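Local coordinates for GrgF (Penicillium sp. sh18, PDB 6LZH), which acts as a polyketide transferase in the biosynthesis of gregatin A, a fungal polyketide with an alkylated furanone core, at residues I82-T96 / F116-R130. Residues are numbered along the deposited sequence; the frame is centred on the assembly and turned at random.
Sequences IDARQQAEHLHDAVT and FGGNVTLAAAAFDKR
V120 plugs into helix 84-99 as a knob into a hole made by A84, Q87, A88 and L91, joining it to helix 116-127 of the alpha/beta hydrolase fold, the helix that follows the nucleophile elbow and its active-site C115. The short segments cross at -61°, their axes 8.5 Å apart, a spacing eased by the small A88 and A124. With V120 CG1 anti to the backbone N (chi1 167°), that methyl lies 3.5 Å from L91 CD1, while CG2 faces the Q87 chain. Beside the elbow, the F116 ring takes Q87 OE1 at its edge, in plane, and its CZ lies against I82 CG2 and A84 CB.

At the far end, R130 can be followed outward. Its CB only grazes V95 CG1. The chain then bends at chi3, and NE donates to D128 OD1 at 2.8 Å on the syn side; NH2 reaches D128 OD2 from above the carboxylate plane, completing a side-on salt bridge. V95 CG1 sits over the centre of one guanidinium face, 3.6 Å from CZ. NH2 also donates to H92 O, approaching from the opposite face of that carbonyl to T96 N. A methionine in place of R130 would probably leave the buried D128 carboxylate without its charged mate and H92 O without its bond from across the contact.

The H92 ring, with A88 O over its centre, points NE2 at Y213 of the second subunit, so this helix pair also meets the dimer partner. On its other nitrogen, a water bridges ND1 to D128 OD2. The last tip of R130, NH1, donates to T96 OG1 at 2.8 Å, nearly straight (175°) and exactly in the guanidinium plane.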
ATOM      1  N   ILE A  82      -3.333  11.284  -3.950  1.00 19.32           N
ATOM      2  CA  ILE A  82      -4.350  10.326  -3.529  1.00 20.91           C
ATOM      3  C   ILE A  82      -3.654   9.042  -3.103  1.00 25.40           C
ATOM      4  O   ILE A  82      -2.726   8.577  -3.775  1.00 20.33           O
ATOM      5  CB  ILE A  82      -5.370  10.047  -4.653  1.00 23.10           C
ATOM      6  CG1 ILE A  82      -6.195  11.290  -5.042  1.00 22.79           C
ATOM      7  CG2 ILE A  82      -6.292   8.904  -4.281  1.00 23.18           C
ATOM      8  CD1 ILE A  82      -6.401  12.313  -3.957  1.00 27.33           C
ATOM      9  N   ASP A  83      -4.085   8.483  -1.973  1.00 19.85           N
ATOM     10  CA  ASP A  83      -3.476   7.280  -1.411  1.00 21.39           C
ATOM     11  C   ASP A  83      -4.606   6.467  -0.789  1.00 19.23           C
ATOM     12  O   ASP A  83      -5.041   6.769   0.325  1.00 16.48           O
ATOM     13  CB  ASP A  83      -2.405   7.642  -0.381  1.00 20.50           C
ATOM     14  CG  ASP A  83      -1.628   6.428   0.110  1.00 23.99           C
ATOM     15  OD1 ASP A  83      -2.052   5.289  -0.184  1.00 21.68           O
ATOM     16  OD2 ASP A  83      -0.597   6.623   0.788  1.00 25.36           O
ATOM     17  N   ALA A  84      -5.098   5.460  -1.521  1.00 15.98           N
ATOM     18  CA  ALA A  84      -6.237   4.691  -1.028  1.00 18.25           C
ATOM     19  C   ALA A  84      -5.915   4.014   0.293  1.00 17.63           C
ATOM     20  O   ALA A  84      -6.730   4.032   1.220  1.00 15.20           O
ATOM     21  CB  ALA A  84      -6.665   3.645  -2.060  1.00 20.31           C
ATOM     22  N   ARG A  85      -4.732   3.389   0.394  1.00 16.66           N
ATOM     23  CA  ARG A  85      -4.371   2.727   1.642  1.00 17.61           C
ATOM     24  C   ARG A  85      -4.414   3.699   2.815  1.00 14.17           C
ATOM     25  O   ARG A  85      -4.996   3.397   3.863  1.00 14.24           O
ATOM     26  CB  ARG A  85      -2.984   2.099   1.533  1.00 18.47           C
ATOM     27  CG  ARG A  85      -2.632   1.320   2.768  1.00 22.89           C
ATOM     28  CD  ARG A  85      -1.197   0.788   2.668  1.00 28.14           C
ATOM     29  NE  ARG A  85      -0.252   1.773   3.179  1.00 25.08           N
ATOM     30  CZ  ARG A  85       1.050   1.547   3.314  1.00 28.68           C
ATOM     31  NH1 ARG A  85       1.552   0.373   2.966  1.00 22.08           N
ATOM     32  NH2 ARG A  85       1.845   2.494   3.797  1.00 26.35           N
ATOM     33  N   GLN A  86      -3.796   4.869   2.658  1.00 15.52           N
ATOM     34  CA  GLN A  86      -3.794   5.840   3.751  1.00 14.74           C
ATOM     35  C   GLN A  86      -5.206   6.327   4.051  1.00 16.26           C
ATOM     36  O   GLN A  86      -5.559   6.574   5.210  1.00 13.31           O
ATOM     37  CB  GLN A  86      -2.908   7.037   3.402  1.00 17.57           C
ATOM     38  CG  GLN A  86      -2.877   8.088   4.514  1.00 20.18           C
ATOM     39  CD  GLN A  86      -2.194   9.392   4.107  1.00 24.43           C
ATOM     40  OE1 GLN A  86      -2.349   9.867   2.983  1.00 27.76           O
ATOM     41  NE2 GLN A  86      -1.456   9.984   5.033  1.00 20.22           N
ATOM     42  N   GLN A  87      -6.017   6.509   3.004  1.00 16.77           N
ATOM     43  CA  GLN A  87      -7.362   7.042   3.203  1.00 15.62           C
ATOM     44  C   GLN A  87      -8.230   6.030   3.932  1.00 18.26           C
ATOM     45  O   GLN A  87      -9.041   6.400   4.793  1.00 16.32           O
ATOM     46  CB  GLN A  87      -7.983   7.447   1.856  1.00 16.58           C
ATOM     47  CG  GLN A  87      -9.220   8.349   2.002  1.00 24.44           C
ATOM     48  CD  GLN A  87      -9.728   8.959   0.694  1.00 29.02           C
ATOM     49  OE1 GLN A  87      -8.948   9.263  -0.239  1.00 23.02           O
ATOM     50  NE2 GLN A  87     -11.051   9.156   0.628  1.00 19.16           N
ATOM     51  N   ALA A  88      -8.056   4.743   3.620  1.00 15.82           N
ATOM     52  CA  ALA A  88      -8.744   3.711   4.388  1.00 13.93           C
ATOM     53  C   ALA A  88      -8.292   3.738   5.836  1.00 18.60           C
ATOM     54  O   ALA A  88      -9.109   3.599   6.751  1.00 17.62           O
ATOM     55  CB  ALA A  88      -8.477   2.329   3.781  1.00 16.23           C
ATOM     56  N   GLU A  89      -6.977   3.872   6.061  1.00 15.93           N
ATOM     57  CA  GLU A  89      -6.475   3.981   7.427  1.00 14.47           C
ATOM     58  C   GLU A  89      -7.137   5.141   8.150  1.00 18.62           C
ATOM     59  O   GLU A  89      -7.500   5.030   9.327  1.00 17.92           O
ATOM     60  CB  GLU A  89      -4.962   4.170   7.415  1.00 18.05           C
ATOM     61  CG  GLU A  89      -4.170   2.899   7.248  1.00 20.55           C
ATOM     62  CD  GLU A  89      -2.685   3.182   7.335  1.00 27.48           C
ATOM     63  OE1 GLU A  89      -2.174   3.464   8.442  1.00 28.91           O
ATOM     64  OE2 GLU A  89      -2.047   3.169   6.282  1.00 27.90           O
ATOM     65  N   HIS A  90      -7.309   6.260   7.454  1.00 16.01           N
ATOM     66  CA  HIS A  90      -7.891   7.434   8.085  1.00 15.50           C
ATOM     67  C   HIS A  90      -9.349   7.199   8.452  1.00 16.93           C
ATOM     68  O   HIS A  90      -9.840   7.779   9.421  1.00 15.12           O
ATOM     69  CB  HIS A  90      -7.724   8.636   7.162  1.00 14.09           C
ATOM     70  CG  HIS A  90      -6.322   9.152   7.110  1.00 17.75           C
ATOM     71  ND1 HIS A  90      -5.913  10.120   6.217  1.00 18.06           N
ATOM     72  CD2 HIS A  90      -5.229   8.833   7.849  1.00 19.63           C
ATOM     73  CE1 HIS A  90      -4.630  10.375   6.408  1.00 20.05           C
ATOM     74  NE2 HIS A  90      -4.192   9.609   7.393  1.00 18.00           N
ATOM     75  N   LEU A  91     -10.048   6.333   7.709  1.00 17.68           N
ATOM     76  CA  LEU A  91     -11.416   5.978   8.089  1.00 15.36           C
ATOM     77  C   LEU A  91     -11.449   5.189   9.394  1.00 17.10           C
ATOM     78  O   LEU A  91     -12.411   5.308  10.164  1.00 15.05           O
ATOM     79  CB  LEU A  91     -12.088   5.177   6.981  1.00 15.03           C
ATOM     80  CG  LEU A  91     -12.609   5.986   5.800  1.00 14.60           C
ATOM     81  CD1 LEU A  91     -13.157   5.035   4.740  1.00 15.67           C
ATOM     82  CD2 LEU A  91     -13.705   6.972   6.248  1.00 12.45           C
ATOM     83  N   HIS A  92     -10.412   4.390   9.672  1.00 14.64           N
ATOM     84  CA  HIS A  92     -10.302   3.788  11.004  1.00 15.97           C
ATOM     85  C   HIS A  92     -10.146   4.866  12.080  1.00 19.30           C
ATOM     86  O   HIS A  92     -10.698   4.753  13.182  1.00 18.31           O
ATOM     87  CB  HIS A  92      -9.115   2.829  11.084  1.00 17.02           C
ATOM     88  CG  HIS A  92      -9.023   1.846   9.956  1.00 15.72           C
ATOM     89  ND1 HIS A  92     -10.131   1.340   9.310  1.00 17.29           N
ATOM     90  CD2 HIS A  92      -7.945   1.280   9.357  1.00 15.91           C
ATOM     91  CE1 HIS A  92      -9.742   0.494   8.369  1.00 15.92           C
ATOM     92  NE2 HIS A  92      -8.421   0.435   8.381  1.00 18.91           N
ATOM     93  N   ASP A  93      -9.379   5.913  11.787  1.00 15.36           N
ATOM     94  CA  ASP A  93      -9.229   6.995  12.756  1.00 14.73           C
ATOM     95  C   ASP A  93     -10.534   7.768  12.902  1.00 16.12           C
ATOM     96  O   ASP A  93     -10.881   8.222  14.002  1.00 17.06           O
ATOM     97  CB  ASP A  93      -8.083   7.926  12.332  1.00 15.61           C
ATOM     98  CG  ASP A  93      -6.734   7.224  12.340  1.00 16.85           C
ATOM     99  OD1 ASP A  93      -6.626   6.195  13.043  1.00 17.04           O
ATOM    100  OD2 ASP A  93      -5.791   7.694  11.633  1.00 19.93           O
ATOM    101  N   ALA A  94     -11.282   7.898  11.810  1.00 13.61           N
ATOM    102  CA  ALA A  94     -12.589   8.544  11.889  1.00 17.54           C
ATOM    103  C   ALA A  94     -13.553   7.735  12.754  1.00 16.93           C
ATOM    104  O   ALA A  94     -14.280   8.304  13.578  1.00 18.43           O
ATOM    105  CB  ALA A  94     -13.151   8.742  10.478  1.00 12.49           C
ATOM    106  N   VAL A  95     -13.559   6.405  12.596  1.00 17.06           N
ATOM    107  CA  VAL A  95     -14.413   5.556  13.430  1.00 16.47           C
ATOM    108  C   VAL A  95     -14.042   5.727  14.906  1.00 22.01           C
ATOM    109  O   VAL A  95     -14.915   5.884  15.768  1.00 20.02           O
ATOM    110  CB  VAL A  95     -14.304   4.084  12.980  1.00 16.36           C
ATOM    111  CG1 VAL A  95     -14.809   3.124  14.076  1.00 17.48           C
ATOM    112  CG2 VAL A  95     -15.033   3.849  11.654  1.00 15.19           C
ATOM    113  N   THR A  96     -12.740   5.714  15.211  1.00 18.11           N
ATOM    114  CA  THR A  96     -12.259   5.938  16.578  1.00 18.70           C
ATOM    115  C   THR A  96     -12.793   7.243  17.146  1.00 23.16           C
ATOM    116  O   THR A  96     -13.317   7.280  18.265  1.00 23.05           O
ATOM    117  CB  THR A  96     -10.728   5.949  16.589  1.00 20.50           C
ATOM    118  OG1 THR A  96     -10.251   4.666  16.183  1.00 18.46           O
ATOM    119  CG2 THR A  96     -10.178   6.303  17.976  1.00 18.54           C
ATOM    120  N   PHE A 116     -14.394   6.925  -5.961  1.00 15.03           N
ATOM    121  CA  PHE A 116     -13.182   6.509  -5.266  1.00 17.67           C
ATOM    122  C   PHE A 116     -13.436   6.337  -3.772  1.00 16.29           C
ATOM    123  O   PHE A 116     -12.817   5.479  -3.138  1.00 15.90           O
ATOM    124  CB  PHE A 116     -12.062   7.519  -5.513  1.00 16.84           C
ATOM    125  CG  PHE A 116     -10.763   7.123  -4.842  1.00 24.61           C
ATOM    126  CD1 PHE A 116      -9.912   6.234  -5.453  1.00 22.88           C
ATOM    127  CD2 PHE A 116     -10.414   7.637  -3.602  1.00 23.20           C
ATOM    128  CE1 PHE A 116      -8.725   5.861  -4.856  1.00 26.26           C
ATOM    129  CE2 PHE A 116      -9.232   7.267  -2.998  1.00 21.93           C
ATOM    130  CZ  PHE A 116      -8.390   6.381  -3.620  1.00 22.51           C
ATOM    131  N   GLY A 117     -14.338   7.138  -3.197  1.00 15.41           N
ATOM    132  CA  GLY A 117     -14.706   6.967  -1.803  1.00 13.95           C
ATOM    133  C   GLY A 117     -15.306   5.603  -1.505  1.00 16.20           C
ATOM    134  O   GLY A 117     -15.182   5.115  -0.375  1.00 14.47           O
ATOM    135  N   GLY A 118     -15.909   4.964  -2.513  1.00 11.58           N
ATOM    136  CA  GLY A 118     -16.466   3.639  -2.330  1.00 15.24           C
ATOM    137  C   GLY A 118     -15.407   2.566  -2.326  1.00 13.91           C
ATOM    138  O   GLY A 118     -15.553   1.557  -1.638  1.00 15.95           O
ATOM    139  N   ASN A 119     -14.334   2.776  -3.086  1.00 13.41           N
ATOM    140  CA  ASN A 119     -13.171   1.903  -3.009  1.00 14.65           C
ATOM    141  C   ASN A 119     -12.577   1.943  -1.603  1.00 14.08           C
ATOM    142  O   ASN A 119     -12.392   0.907  -0.961  1.00 15.11           O
ATOM    143  CB  ASN A 119     -12.151   2.340  -4.064  1.00 14.90           C
ATOM    144  CG  ASN A 119     -10.882   1.486  -4.075  1.00 19.54           C
ATOM    145  OD1 ASN A 119     -10.181   1.379  -3.079  1.00 17.41           O
ATOM    146  ND2 ASN A 119     -10.571   0.911  -5.233  1.00 17.83           N
ATOM    147  N   VAL A 120     -12.319   3.144  -1.096  1.00 12.43           N
ATOM    148  CA  VAL A 120     -11.735   3.294   0.244  1.00 14.30           C
ATOM    149  C   VAL A 120     -12.680   2.750   1.319  1.00 16.81           C
ATOM    150  O   VAL A 120     -12.243   2.161   2.321  1.00 14.29           O
ATOM    151  CB  VAL A 120     -11.387   4.779   0.461  1.00 18.25           C
ATOM    152  CG1 VAL A 120     -11.083   5.083   1.901  1.00 19.16           C
ATOM    153  CG2 VAL A 120     -10.220   5.181  -0.448  1.00 16.00           C
ATOM    154  N   THR A 121     -13.984   2.975   1.148  1.00 15.74           N
ATOM    155  CA  THR A 121     -14.982   2.448   2.086  1.00 13.70           C
ATOM    156  C   THR A 121     -14.921   0.921   2.168  1.00 14.52           C
ATOM    157  O   THR A 121     -14.905   0.347   3.264  1.00 13.04           O
ATOM    158  CB  THR A 121     -16.384   2.927   1.665  1.00 13.37           C
ATOM    159  OG1 THR A 121     -16.525   4.330   1.946  1.00 14.92           O
ATOM    160  CG2 THR A 121     -17.509   2.174   2.427  1.00 14.43           C
ATOM    161  N   LEU A 122     -14.914   0.238   1.015  1.00 12.71           N
ATOM    162  CA  LEU A 122     -14.833  -1.221   1.032  1.00 13.85           C
ATOM    163  C   LEU A 122     -13.532  -1.704   1.676  1.00 14.72           C
ATOM    164  O   LEU A 122     -13.519  -2.703   2.411  1.00 14.76           O
ATOM    165  CB  LEU A 122     -14.960  -1.765  -0.395  1.00 14.11           C
ATOM    166  CG  LEU A 122     -16.328  -1.517  -1.042  1.00 15.47           C
ATOM    167  CD1 LEU A 122     -16.299  -1.756  -2.536  1.00 13.81           C
ATOM    168  CD2 LEU A 122     -17.439  -2.335  -0.363  1.00 12.30           C
ATOM    169  N   ALA A 123     -12.420  -1.024   1.395  1.00 16.20           N
ATOM    170  CA  ALA A 123     -11.149  -1.456   1.976  1.00 15.75           C
ATOM    171  C   ALA A 123     -11.154  -1.267   3.485  1.00 14.61           C
ATOM    172  O   ALA A 123     -10.664  -2.121   4.229  1.00 16.98           O
ATOM    173  CB  ALA A 123      -9.992  -0.676   1.343  1.00 18.32           C
ATOM    174  N   ALA A 124     -11.688  -0.142   3.957  1.00 14.78           N
ATOM    175  CA  ALA A 124     -11.750   0.072   5.401  1.00 16.89           C
ATOM    176  C   ALA A 124     -12.640  -0.973   6.065  1.00 18.59           C
ATOM    177  O   ALA A 124     -12.313  -1.485   7.145  1.00 16.77           O
ATOM    178  CB  ALA A 124     -12.241   1.489   5.704  1.00 16.44           C
ATOM    179  N   ALA A 125     -13.762  -1.331   5.415  1.00 15.68           N
ATOM    180  CA  ALA A 125     -14.624  -2.380   5.958  1.00 16.19           C
ATOM    181  C   ALA A 125     -13.923  -3.733   5.953  1.00 16.63           C
ATOM    182  O   ALA A 125     -14.258  -4.611   6.758  1.00 18.97           O
ATOM    183  CB  ALA A 125     -15.918  -2.471   5.150  1.00 16.06           C
ATOM    184  N   ALA A 126     -12.969  -3.922   5.046  1.00 14.89           N
ATOM    185  CA  ALA A 126     -12.222  -5.179   5.015  1.00 19.40           C
ATOM    186  C   ALA A 126     -11.404  -5.367   6.284  1.00 18.69           C
ATOM    187  O   ALA A 126     -11.155  -6.501   6.703  1.00 18.76           O
ATOM    188  CB  ALA A 126     -11.302  -5.204   3.787  1.00 19.75           C
ATOM    189  N   PHE A 127     -10.960  -4.272   6.897  1.00 18.60           N
ATOM    190  CA  PHE A 127      -9.991  -4.348   7.980  1.00 18.08           C
ATOM    191  C   PHE A 127     -10.573  -4.046   9.353  1.00 22.82           C
ATOM    192  O   PHE A 127     -10.008  -4.503  10.360  1.00 19.46           O
ATOM    193  CB  PHE A 127      -8.829  -3.372   7.713  1.00 20.68           C
ATOM    194  CG  PHE A 127      -8.126  -3.602   6.405  1.00 23.43           C
ATOM    195  CD1 PHE A 127      -7.794  -4.890   6.001  1.00 24.96           C
ATOM    196  CD2 PHE A 127      -7.788  -2.533   5.581  1.00 25.40           C
ATOM    197  CE1 PHE A 127      -7.142  -5.117   4.783  1.00 28.06           C
ATOM    198  CE2 PHE A 127      -7.123  -2.752   4.378  1.00 26.68           C
ATOM    199  CZ  PHE A 127      -6.808  -4.058   3.981  1.00 25.80           C
ATOM    200  N   ASP A 128     -11.685  -3.317   9.427  1.00 16.97           N
ATOM    201  CA  ASP A 128     -12.138  -2.736  10.691  1.00 18.29           C
ATOM    202  C   ASP A 128     -13.486  -3.328  11.090  1.00 21.05           C
ATOM    203  O   ASP A 128     -14.539  -2.855  10.651  1.00 15.82           O
ATOM    204  CB  ASP A 128     -12.214  -1.214  10.570  1.00 18.41           C
ATOM    205  CG  ASP A 128     -12.522  -0.538  11.893  1.00 20.45           C
ATOM    206  OD1 ASP A 128     -12.602  -1.252  12.924  1.00 18.35           O
ATOM    207  OD2 ASP A 128     -12.685   0.707  11.893  1.00 19.97           O
ATOM    208  N   LYS A 129     -13.463  -4.332  11.965  1.00 18.23           N
ATOM    209  CA  LYS A 129     -14.704  -4.974  12.393  1.00 19.27           C
ATOM    210  C   LYS A 129     -15.505  -4.145  13.396  1.00 20.48           C
ATOM    211  O   LYS A 129     -16.560  -4.607  13.844  1.00 21.42           O
ATOM    212  CB  LYS A 129     -14.394  -6.363  12.979  1.00 20.75           C
ATOM    213  CG  LYS A 129     -13.822  -7.306  11.951  1.00 26.40           C
ATOM    214  CD  LYS A 129     -14.789  -7.487  10.793  1.00 28.44           C
ATOM    215  CE  LYS A 129     -14.049  -7.930   9.543  1.00 33.62           C
ATOM    216  NZ  LYS A 129     -14.246  -7.013   8.392  1.00 23.23           N
ATOM    217  N   ARG A 130     -15.032  -2.948  13.774  1.00 20.11           N
ATOM    218  CA  ARG A 130     -15.887  -2.011  14.492  1.00 20.12           C
ATOM    219  C   ARG A 130     -16.952  -1.404  13.590  1.00 19.10           C
ATOM    220  O   ARG A 130     -17.906  -0.812  14.098  1.00 22.40           O
ATOM    221  CB  ARG A 130     -15.050  -0.891  15.122  1.00 20.54           C
ATOM    222  CG  ARG A 130     -13.929  -1.409  16.055  1.00 20.08           C
ATOM    223  CD  ARG A 130     -12.980  -0.279  16.431  1.00 22.84           C
ATOM    224  NE  ARG A 130     -12.408   0.336  15.235  1.00 22.45           N
ATOM    225  CZ  ARG A 130     -11.778   1.508  15.224  1.00 21.46           C
ATOM    226  NH1 ARG A 130     -11.618   2.195  16.359  1.00 16.87           N
ATOM    227  NH2 ARG A 130     -11.304   1.986  14.077  1.00 17.26           N
TER
HETATM  228  O   HOH W   1     -12.808   2.101   9.520  1.00 17.90           O